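Local coordinates for Lmo0325 protein (Listeria monocytogenes EGD-e, PDB 4RYK), which probably binds DNA as a helix-turn-helix transcriptional regulator of the Rgg type, at residues Glu114-Thr126 against Ser139-Tyr152. Residues are numbered along the deposited sequence; the frame is centred on the assembly and turned at random.
Sequences EVRKAILHTRIQT and SNISDEYKKIIHDY
Tyr-145 of helix 143-153 drops as a knob into a hole formed by Ala-118, His-121, Thr-122 and Gln-125 of helix 113-132, a worked example of how roughly antiparallel helices interlock in an all-helical region assigned to the Rgg C-terminal family, consistent with a TPR-like fold. The axes of segments 114-126 and 143-152 approach to 8.8 Å, with their N-to-C directions 142° apart. At this approach the methyl group of Ala-118 points toward helix 143-153, its CB 4.0 Å from Tyr-145 CB.

Aromatic packing comes first. The rings of His-121 and Tyr-145 form an offset stack, centroids 4.6 Å apart and planes nearly parallel at 3°. The imidazole is displaced toward the phenol oxygen, so that Tyr-145 OH lies over its face, while His-121 CB makes a CH-pi contact over the centre of the tyrosine ring. On the opposite face of that ring lies Glu-144 CG.

Apolar contacts fill the interface toward Tyr-152. Ala-118 CB touches Ile-148 CG2 and Ile-149 CG1, and Ile-149 CD1 reaches across to Ile-119 CG1 at 4.0 Å. The rotamer of Val-115 sets CG2 beside its own backbone N, where it meets Tyr-152 CB at 3.4 Å, the valine lying roughly perpendicular to the tyrosine side chain. Ile-166 of helix 161-170 packs on Val-115, Ile-149 and Tyr-152, adding a third helix, and the Tyr-152 hydroxyl bonds to Glu-163 there.

Polar contacts gather at the start of helix 143-153. The extended Gln-125 side chain carries its amide to Ser-142, where the backbone N of Ser-142 donates to Gln-125 OE1 over 3.3 Å, from a position tilted 34° out of the carbonyl plane. A weak bond from Gln-125 NE2 to Ser-142 OG completes this two-point link, and the same NE2 lies at the edge of the Tyr-145 ring, 3.3 Å from Tyr-145 CE2.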
loop_
_atom_site.group_PDB
_atom_site.type_symbol
_atom_site.label_atom_id
_atom_site.label_comp_id
_atom_site.label_asym_id
_atom_site.label_seq_id
_atom_site.Cartn_x
_atom_site.Cartn_y
_atom_site.Cartn_z
ATOM N N GLU A 114 25.519 4.337 -11.091
ATOM C CA GLU A 114 25.909 3.767 -12.395
ATOM C C GLU A 114 24.809 2.923 -13.020
ATOM O O GLU A 114 24.517 3.039 -14.228
ATOM C CB GLU A 114 27.180 2.912 -12.317
ATOM C CG GLU A 114 28.513 3.649 -12.352
ATOM C CD GLU A 114 28.661 4.621 -13.514
ATOM O OE1 GLU A 114 28.795 5.838 -13.228
ATOM O OE2 GLU A 114 28.646 4.179 -14.699
ATOM N N VAL A 115 24.171 2.084 -12.227
ATOM C CA VAL A 115 23.138 1.199 -12.789
ATOM C C VAL A 115 21.928 1.994 -13.174
ATOM O O VAL A 115 21.376 1.788 -14.227
ATOM C CB VAL A 115 22.718 0.110 -11.826
ATOM C CG1 VAL A 115 21.727 -0.831 -12.472
ATOM C CG2 VAL A 115 23.923 -0.664 -11.497
ATOM N N ARG A 116 21.524 2.934 -12.338
ATOM C CA ARG A 116 20.362 3.759 -12.684
ATOM C C ARG A 116 20.642 4.574 -13.903
ATOM O O ARG A 116 19.782 4.699 -14.790
ATOM C CB ARG A 116 19.958 4.632 -11.512
ATOM C CG ARG A 116 19.289 3.814 -10.423
ATOM C CD ARG A 116 18.866 4.688 -9.259
ATOM N NE ARG A 116 18.104 3.995 -8.206
ATOM C CZ ARG A 116 17.493 4.658 -7.228
ATOM N NH1 ARG A 116 17.567 5.985 -7.184
ATOM N NH2 ARG A 116 16.834 4.015 -6.277
ATOM N N LYS A 117 21.841 5.120 -13.984
ATOM C CA LYS A 117 22.233 5.869 -15.201
ATOM C C LYS A 117 22.247 4.998 -16.426
ATOM O O LYS A 117 21.804 5.422 -17.488
ATOM C CB LYS A 117 23.582 6.520 -15.034
ATOM C CG LYS A 117 23.517 7.642 -14.022
ATOM C CD LYS A 117 24.774 8.488 -14.009
ATOM C CE LYS A 117 25.925 7.817 -13.307
ATOM N NZ LYS A 117 26.658 8.848 -12.507
ATOM N N ALA A 118 22.715 3.762 -16.276
ATOM C CA ALA A 118 22.739 2.852 -17.428
ATOM C C ALA A 118 21.317 2.579 -17.899
ATOM O O ALA A 118 21.025 2.513 -19.088
ATOM C CB ALA A 118 23.482 1.562 -17.080
ATOM N N ILE A 119 20.393 2.456 -16.960
ATOM C CA ILE A 119 19.003 2.189 -17.340
ATOM C C ILE A 119 18.437 3.337 -18.165
ATOM O O ILE A 119 17.834 3.153 -19.232
ATOM C CB ILE A 119 18.145 1.866 -16.092
ATOM C CG1 ILE A 119 18.407 0.403 -15.686
ATOM C CG2 ILE A 119 16.661 2.029 -16.364
ATOM C CD1 ILE A 119 18.003 0.125 -14.278
ATOM N N LEU A 120 18.667 4.530 -17.681
ATOM C CA LEU A 120 18.224 5.695 -18.361
ATOM C C LEU A 120 18.862 5.819 -19.754
ATOM O O LEU A 120 18.184 6.132 -20.719
ATOM C CB LEU A 120 18.588 6.907 -17.521
ATOM C CG LEU A 120 17.595 7.448 -16.507
ATOM C CD1 LEU A 120 18.282 8.520 -15.681
ATOM C CD2 LEU A 120 16.390 8.065 -17.189
ATOM N N HIS A 121 20.182 5.639 -19.842
ATOM C CA HIS A 121 20.842 5.714 -21.126
ATOM C C HIS A 121 20.234 4.741 -22.084
ATOM O O HIS A 121 19.951 5.112 -23.213
ATOM C CB HIS A 121 22.310 5.364 -21.015
ATOM C CG HIS A 121 23.174 6.529 -20.689
ATOM N ND1 HIS A 121 23.800 6.674 -19.468
ATOM C CD2 HIS A 121 23.537 7.598 -21.436
ATOM C CE1 HIS A 121 24.517 7.784 -19.471
ATOM N NE2 HIS A 121 24.373 8.360 -20.654
ATOM N N THR A 122 20.036 3.489 -21.668
ATOM C CA THR A 122 19.511 2.507 -22.603
ATOM C C THR A 122 18.130 2.898 -23.057
ATOM O O THR A 122 17.775 2.673 -24.221
ATOM C CB THR A 122 19.443 1.059 -22.079
ATOM O OG1 THR A 122 18.534 0.957 -20.977
ATOM C CG2 THR A 122 20.795 0.591 -21.633
ATOM N N ARG A 123 17.349 3.469 -22.149
ATOM C CA ARG A 123 15.973 3.834 -22.468
ATOM C C ARG A 123 15.988 5.008 -23.432
ATOM O O ARG A 123 15.192 5.063 -24.365
ATOM C CB ARG A 123 15.204 4.142 -21.166
ATOM C CG ARG A 123 13.732 4.450 -21.297
ATOM C CD ARG A 123 12.950 3.416 -22.071
ATOM N NE ARG A 123 12.731 2.208 -21.322
ATOM C CZ ARG A 123 11.538 1.779 -20.911
ATOM N NH1 ARG A 123 10.420 2.456 -21.176
ATOM N NH2 ARG A 123 11.465 0.647 -20.238
ATOM N N ILE A 124 16.915 5.927 -23.255
ATOM C CA ILE A 124 17.020 7.039 -24.230
ATOM C C ILE A 124 17.491 6.557 -25.629
ATOM O O ILE A 124 16.938 6.974 -26.633
ATOM C CB ILE A 124 17.916 8.174 -23.708
ATOM C CG1 ILE A 124 17.269 8.860 -22.490
ATOM C CG2 ILE A 124 18.232 9.188 -24.817
ATOM C CD1 ILE A 124 18.280 9.472 -21.538
ATOM N N GLN A 125 18.472 5.664 -25.704
ATOM C CA GLN A 125 18.871 5.106 -27.014
ATOM C C GLN A 125 17.703 4.321 -27.659
ATOM O O GLN A 125 17.415 4.496 -28.848
ATOM C CB GLN A 125 20.091 4.185 -26.935
ATOM C CG GLN A 125 21.347 4.761 -26.299
ATOM C CD GLN A 125 22.350 3.667 -25.903
ATOM O OE1 GLN A 125 21.979 2.539 -25.545
ATOM N NE2 GLN A 125 23.624 4.002 -25.956
ATOM N N THR A 126 16.995 3.496 -26.892
ATOM C CA THR A 126 15.862 2.761 -27.453
ATOM C C THR A 126 14.757 3.663 -28.009
ATOM O O THR A 126 14.294 3.438 -29.133
ATOM C CB THR A 126 15.248 1.816 -26.430
ATOM O OG1 THR A 126 16.295 0.976 -25.966
ATOM C CG2 THR A 126 14.168 0.954 -27.053
ATOM N N SER A 139 16.435 -1.302 -28.674
ATOM C CA SER A 139 16.624 -2.020 -29.926
ATOM C C SER A 139 17.965 -1.620 -30.602
ATOM O O SER A 139 18.473 -2.347 -31.462
ATOM C CB SER A 139 15.406 -1.782 -30.847
ATOM O OG SER A 139 14.198 -2.331 -30.299
ATOM N N ASN A 140 18.541 -0.489 -30.167
ATOM C CA ASN A 140 19.803 0.074 -30.719
ATOM C C ASN A 140 20.931 0.207 -29.659
ATOM O O ASN A 140 21.822 1.054 -29.767
ATOM C CB ASN A 140 19.479 1.458 -31.300
ATOM C CG ASN A 140 20.440 1.895 -32.402
ATOM O OD1 ASN A 140 21.608 1.515 -32.422
ATOM N ND2 ASN A 140 19.941 2.721 -33.323
ATOM N N ILE A 141 20.902 -0.667 -28.655
ATOM C CA ILE A 141 21.541 -0.400 -27.353
ATOM C C ILE A 141 22.997 -0.843 -27.190
ATOM O O ILE A 141 23.366 -1.959 -27.551
ATOM C CB ILE A 141 20.727 -1.053 -26.217
ATOM C CG1 ILE A 141 19.336 -0.409 -26.140
ATOM C CG2 ILE A 141 21.457 -0.941 -24.884
ATOM C CD1 ILE A 141 18.311 -1.283 -25.446
ATOM N N SER A 142 23.789 0.041 -26.589
ATOM C CA SER A 142 25.174 -0.239 -26.236
ATOM C C SER A 142 25.348 -1.449 -25.333
ATOM O O SER A 142 24.629 -1.614 -24.330
ATOM C CB SER A 142 25.800 0.949 -25.516
ATOM O OG SER A 142 26.184 1.949 -26.437
ATOM N N ASP A 143 26.340 -2.263 -25.682
ATOM C CA ASP A 143 26.742 -3.352 -24.820
ATOM C C ASP A 143 27.208 -2.827 -23.488
ATOM O O ASP A 143 27.005 -3.505 -22.514
ATOM C CB ASP A 143 27.854 -4.223 -25.442
ATOM C CG ASP A 143 27.315 -5.192 -26.486
ATOM O OD1 ASP A 143 26.137 -5.607 -26.341
ATOM O OD2 ASP A 143 28.057 -5.531 -27.450
ATOM N N GLU A 144 27.843 -1.652 -23.451
ATOM C CA GLU A 144 28.404 -1.116 -22.207
ATOM C C GLU A 144 27.343 -0.963 -21.122
ATOM O O GLU A 144 27.578 -1.292 -19.983
ATOM C CB GLU A 144 29.124 0.220 -22.422
ATOM C CG GLU A 144 28.230 1.425 -22.708
ATOM C CD GLU A 144 28.979 2.569 -23.408
ATOM O OE1 GLU A 144 29.843 3.199 -22.762
ATOM O OE2 GLU A 144 28.714 2.858 -24.598
ATOM N N TYR A 145 26.160 -0.503 -21.488
ATOM C CA TYR A 145 25.140 -0.284 -20.478
ATOM C C TYR A 145 24.511 -1.590 -20.065
ATOM O O TYR A 145 24.178 -1.755 -18.927
ATOM C CB TYR A 145 24.093 0.722 -20.954
ATOM C CG TYR A 145 24.700 2.043 -21.350
ATOM C CD1 TYR A 145 25.476 2.760 -20.449
ATOM C CD2 TYR A 145 24.525 2.554 -22.611
ATOM C CE1 TYR A 145 26.052 3.949 -20.789
ATOM C CE2 TYR A 145 25.094 3.764 -22.969
ATOM C CZ TYR A 145 25.860 4.449 -22.043
ATOM O OH TYR A 145 26.449 5.645 -22.378
ATOM N N LYS A 146 24.368 -2.531 -20.975
ATOM C CA LYS A 146 23.815 -3.834 -20.601
ATOM C C LYS A 146 24.785 -4.579 -19.685
ATOM O O LYS A 146 24.385 -5.249 -18.743
ATOM C CB LYS A 146 23.570 -4.673 -21.832
ATOM C CG LYS A 146 22.528 -4.100 -22.787
ATOM C CD LYS A 146 22.771 -4.613 -24.201
ATOM C CE LYS A 146 22.798 -6.141 -24.293
ATOM N NZ LYS A 146 23.687 -6.601 -25.400
ATOM N N LYS A 147 26.072 -4.445 -19.970
ATOM C CA LYS A 147 27.087 -5.017 -19.120
ATOM C C LYS A 147 27.049 -4.439 -17.702
ATOM O O LYS A 147 27.206 -5.160 -16.711
ATOM C CB LYS A 147 28.454 -4.784 -19.734
ATOM C CG LYS A 147 29.594 -5.352 -18.909
ATOM C CD LYS A 147 30.890 -5.260 -19.702
ATOM C CE LYS A 147 32.105 -5.163 -18.786
ATOM N NZ LYS A 147 32.194 -6.386 -17.960
ATOM N N ILE A 148 26.884 -3.135 -17.593
ATOM C CA ILE A 148 26.819 -2.520 -16.267
ATOM C C ILE A 148 25.657 -3.102 -15.449
ATOM O O ILE A 148 25.781 -3.384 -14.276
ATOM C CB ILE A 148 26.704 -0.997 -16.380
ATOM C CG1 ILE A 148 28.075 -0.404 -16.681
ATOM C CG2 ILE A 148 26.169 -0.379 -15.086
ATOM C CD1 ILE A 148 28.003 1.036 -17.171
ATOM N N ILE A 149 24.527 -3.278 -16.086
ATOM C CA ILE A 149 23.341 -3.754 -15.403
ATOM C C ILE A 149 23.531 -5.227 -15.036
ATOM O O ILE A 149 23.311 -5.631 -13.912
ATOM C CB ILE A 149 22.107 -3.580 -16.305
ATOM C CG1 ILE A 149 21.839 -2.095 -16.500
ATOM C CG2 ILE A 149 20.897 -4.304 -15.696
ATOM C CD1 ILE A 149 21.016 -1.800 -17.742
ATOM N N HIS A 150 23.977 -6.018 -16.003
ATOM C CA HIS A 150 24.294 -7.419 -15.744
ATOM C C HIS A 150 25.242 -7.578 -14.566
ATOM O O HIS A 150 25.015 -8.420 -13.679
ATOM C CB HIS A 150 24.927 -8.094 -16.968
ATOM C CG HIS A 150 25.486 -9.435 -16.655
ATOM N ND1 HIS A 150 26.769 -9.610 -16.165
ATOM C CD2 HIS A 150 24.912 -10.658 -16.660
ATOM C CE1 HIS A 150 26.969 -10.896 -15.919
ATOM N NE2 HIS A 150 25.864 -11.555 -16.222
ATOM N N ASP A 151 26.304 -6.789 -14.580
ATOM C CA ASP A 151 27.373 -6.966 -13.597
ATOM C C ASP A 151 26.977 -6.479 -12.209
ATOM O O ASP A 151 27.549 -6.930 -11.225
ATOM C CB ASP A 151 28.635 -6.221 -13.994
ATOM C CG ASP A 151 29.358 -6.859 -15.179
ATOM O OD1 ASP A 151 28.972 -7.957 -15.599
ATOM O OD2 ASP A 151 30.297 -6.235 -15.684
ATOM N N TYR A 152 26.061 -5.530 -12.125
ATOM C CA TYR A 152 25.520 -5.136 -10.829
ATOM C C TYR A 152 24.753 -6.297 -10.160
ATOM O O TYR A 152 24.930 -6.589 -8.993
ATOM C CB TYR A 152 24.560 -3.940 -10.989
ATOM C CG TYR A 152 23.865 -3.597 -9.684
ATOM C CD1 TYR A 152 24.561 -2.955 -8.660
ATOM C CD2 TYR A 152 22.551 -3.950 -9.449
ATOM C CE1 TYR A 152 23.977 -2.681 -7.431
ATOM C CE2 TYR A 152 21.921 -3.638 -8.239
ATOM C CZ TYR A 152 22.629 -2.995 -7.228
ATOM O OH TYR A 152 22.056 -2.712 -5.975
#